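Local coordinates for CRISPR-associated protein, Cse1 family (Acidimicrobium ferrooxidans, PDB 4H3T) that probably serves as the large Cse1 subunit of a type I-E CRISPR Cascade complex, which takes part in defence against invading DNA, at residues A[123-131]-A[277-285]. The protein carries 1 engineered substitution. Sequence-based numbering, arbitrary orientation.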
loop_
_atom_site.group_PDB
_atom_site.type_symbol
_atom_site.label_atom_id
_atom_site.label_comp_id
_atom_site.label_asym_id
_atom_site.label_seq_id
_atom_site.Cartn_x
_atom_site.Cartn_y
_atom_site.Cartn_z
ATOM N N GLY A 123 -32.842 10.526 8.673
ATOM C CA GLY A 123 -32.125 9.298 8.336
ATOM C C GLY A 123 -30.606 9.277 8.083
ATOM O O GLY A 123 -30.070 8.234 7.668
ATOM N N GLY A 124 -29.884 10.354 8.339
ATOM C CA GLY A 124 -28.421 10.338 8.067
ATOM C C GLY A 124 -27.559 9.390 8.908
ATOM O O GLY A 124 -26.558 8.823 8.419
ATOM N N VAL A 125 -27.960 9.164 10.165
ATOM C CA VAL A 125 -27.263 8.267 11.101
ATOM C C VAL A 125 -27.456 6.827 10.637
ATOM O O VAL A 125 -28.580 6.441 10.311
ATOM C CB VAL A 125 -27.745 8.459 12.569
ATOM C CG1 VAL A 125 -27.009 7.497 13.522
ATOM C CG2 VAL A 125 -27.497 9.887 13.031
ATOM N N LYS A 126 -26.365 6.038 10.613
ATOM C CA LYS A 126 -26.378 4.644 10.165
ATOM C C LYS A 126 -25.907 3.738 11.269
ATOM O O LYS A 126 -25.314 4.199 12.250
ATOM C CB LYS A 126 -25.439 4.480 8.938
ATOM C CG LYS A 126 -25.758 5.401 7.743
ATOM C CD LYS A 126 -27.213 5.313 7.293
ATOM C CE LYS A 126 -27.534 6.266 6.148
ATOM N NZ LYS A 126 -28.990 6.428 6.013
ATOM N N THR A 127 -26.129 2.447 11.104
ATOM C CA THR A 127 -25.633 1.461 12.073
ATOM C C THR A 127 -24.122 1.476 11.923
ATOM O O THR A 127 -23.567 1.790 10.849
ATOM C CB THR A 127 -26.253 0.070 11.896
ATOM O OG1 THR A 127 -25.889 -0.426 10.627
ATOM C CG2 THR A 127 -27.765 0.084 12.080
ATOM N N ALA A 128 -23.435 1.161 13.014
ATOM C CA ALA A 128 -21.997 1.201 13.041
ATOM C C ALA A 128 -21.284 0.238 12.080
ATOM O O ALA A 128 -20.130 0.486 11.720
ATOM C CB ALA A 128 -21.527 0.985 14.435
ATOM N N ASN A 129 -21.970 -0.756 11.557
ATOM C CA ASN A 129 -21.386 -1.645 10.553
ATOM C C ASN A 129 -20.973 -0.845 9.279
ATOM O O ASN A 129 -20.022 -1.240 8.625
ATOM C CB ASN A 129 -22.401 -2.759 10.223
ATOM C CG ASN A 129 -21.823 -3.767 9.310
ATOM O OD1 ASN A 129 -22.253 -3.888 8.156
ATOM N ND2 ASN A 129 -20.839 -4.508 9.827
ATOM N N SER A 130 -21.607 0.319 8.989
ATOM C CA SER A 130 -21.205 1.189 7.847
ATOM C C SER A 130 -19.735 1.729 7.989
ATOM O O SER A 130 -19.134 2.177 7.003
ATOM C CB SER A 130 -22.179 2.359 7.718
ATOM O OG SER A 130 -22.011 3.225 8.824
ATOM N N LEU A 131 -19.166 1.739 9.218
ATOM C CA LEU A 131 -17.771 2.184 9.432
ATOM C C LEU A 131 -16.786 1.060 9.083
ATOM O O LEU A 131 -15.615 1.296 8.856
ATOM C CB LEU A 131 -17.662 2.568 10.939
ATOM C CG LEU A 131 -16.592 3.427 11.464
ATOM C CD1 LEU A 131 -16.418 4.731 10.717
ATOM C CD2 LEU A 131 -16.839 3.650 12.927
ATOM N N VAL A 277 -20.570 -0.056 23.931
ATOM C CA VAL A 277 -20.459 -0.473 22.538
ATOM C C VAL A 277 -20.841 0.720 21.681
ATOM O O VAL A 277 -21.358 1.722 22.195
ATOM C CB VAL A 277 -21.303 -1.731 22.211
ATOM C CG1 VAL A 277 -20.849 -2.887 23.089
ATOM C CG2 VAL A 277 -22.793 -1.459 22.398
ATOM N N VAL A 278 -20.606 0.575 20.380
ATOM C CA VAL A 278 -20.935 1.615 19.394
ATOM C C VAL A 278 -21.911 1.024 18.371
ATOM O O VAL A 278 -21.465 0.416 17.443
ATOM C CB VAL A 278 -19.676 2.205 18.692
ATOM C CG1 VAL A 278 -20.054 3.344 17.758
ATOM C CG2 VAL A 278 -18.624 2.674 19.697
ATOM N N PRO A 279 -23.217 1.232 18.510
ATOM C CA PRO A 279 -24.172 0.657 17.527
ATOM C C PRO A 279 -24.458 1.577 16.319
ATOM O O PRO A 279 -25.016 1.128 15.320
ATOM C CB PRO A 279 -25.439 0.468 18.354
ATOM C CG PRO A 279 -25.360 1.460 19.399
ATOM C CD PRO A 279 -23.922 1.778 19.682
ATOM N N ARG A 280 -24.183 2.892 16.430
ATOM C CA ARG A 280 -24.539 3.841 15.387
ATOM C C ARG A 280 -23.406 4.832 15.133
ATOM O O ARG A 280 -22.600 5.103 16.030
ATOM C CB ARG A 280 -25.831 4.609 15.777
ATOM C CG ARG A 280 -27.102 3.751 15.912
ATOM C CD ARG A 280 -28.320 4.633 16.304
ATOM N NE ARG A 280 -28.027 5.440 17.508
ATOM C CZ ARG A 280 -28.279 6.740 17.700
ATOM N NH1 ARG A 280 -28.921 7.447 16.777
ATOM N NH2 ARG A 280 -27.910 7.337 18.834
ATOM N N VAL A 281 -23.412 5.431 13.920
ATOM C CA VAL A 281 -22.382 6.359 13.472
ATOM C C VAL A 281 -22.987 7.332 12.424
ATOM O O VAL A 281 -23.926 6.968 11.702
ATOM C CB VAL A 281 -21.130 5.612 12.887
ATOM C CG1 VAL A 281 -21.469 4.887 11.581
ATOM C CG2 VAL A 281 -19.983 6.586 12.654
ATOM N N LEU A 282 -22.410 8.522 12.331
ATOM C CA LEU A 282 -22.732 9.517 11.301
ATOM C C LEU A 282 -21.422 9.798 10.552
ATOM O O LEU A 282 -20.406 10.112 11.180
ATOM C CB LEU A 282 -23.343 10.778 11.920
ATOM C CG LEU A 282 -23.670 11.963 10.967
ATOM C CD1 LEU A 282 -24.548 11.569 9.795
ATOM C CD2 LEU A 282 -24.365 13.062 11.715
ATOM N N ILE A 283 -21.420 9.636 9.229
ATOM C CA ILE A 283 -20.200 9.786 8.401
ATOM C C ILE A 283 -20.512 10.728 7.269
ATOM O O ILE A 283 -21.346 10.401 6.433
ATOM C CB ILE A 283 -19.705 8.437 7.837
ATOM C CG1 ILE A 283 -19.517 7.407 8.941
ATOM C CG2 ILE A 283 -18.427 8.590 7.054
ATOM C CD1 ILE A 283 -19.221 6.008 8.372
ATOM N N CYS A 284 -19.788 11.836 7.221
ATOM C CA CYS A 284 -19.982 12.961 6.301
ATOM C C CYS A 284 -18.681 13.336 5.668
ATOM O O CYS A 284 -17.599 12.947 6.122
ATOM C CB CYS A 284 -20.584 14.150 7.042
ATOM S SG CYS A 284 -22.126 13.780 7.903
ATOM N N ALA A 285 -18.780 14.185 4.641
ATOM C CA ALA A 285 -17.593 14.656 3.931
ATOM C C ALA A 285 -16.701 15.524 4.775
ATOM O O ALA A 285 -17.184 16.316 5.563
ATOM C CB ALA A 285 -18.033 15.439 2.711
HETATM O O HOH W 1 -23.861 8.410 8.107
#
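Val281 pushes its side chain into the hollow formed where segment 123-131 turns from a short strand into a 3-10 turn. With chi1 at 67°, CG1 of Val281 is tucked back over its own backbone. This places Val281 CG1 3.3 Å from Ser130 OG, with Thr127 O a little farther off. Its second methyl, CG2, meets Leu131 CD2. Leu131 CD1 also meets Ile283 CD1 at 3.9 Å, the two side chains crossing at a slant. Ser130 OG gives its hydrogen to Thr127 O, which also accepts from Ser130 N, and this double grip closes the turn. Without the hydroxyl, as with an alanine here, Thr127 O would probably lose one of its two donors and Val281 CG1 a close neighbour. Towards the Gly124 end, Val125 CG1 rests against Val281 O and near Arg280 NH1, and Leu282 CD1 comes 3.7 Å from Gly124 O. Lys126 N bonds to Val281 O, and Val281 N to Lys126 O, both at 2.8 Å. Ala128 N hydrogen-bonds to Pro279 O from above the carbonyl plane, and Ala128 CB packs against Val278 O. A water bridges Gly124 O and Ile283 N. Strand 263-272 pairs with the opposite edge of strand 275-289, and Trp163 and Arg167 of helix 157-170 touch Leu131. The arrangement is a short antiparallel edge-strand pairing, ended by a 3-10 turn packed on the mixed sheet of the Cse1 fold.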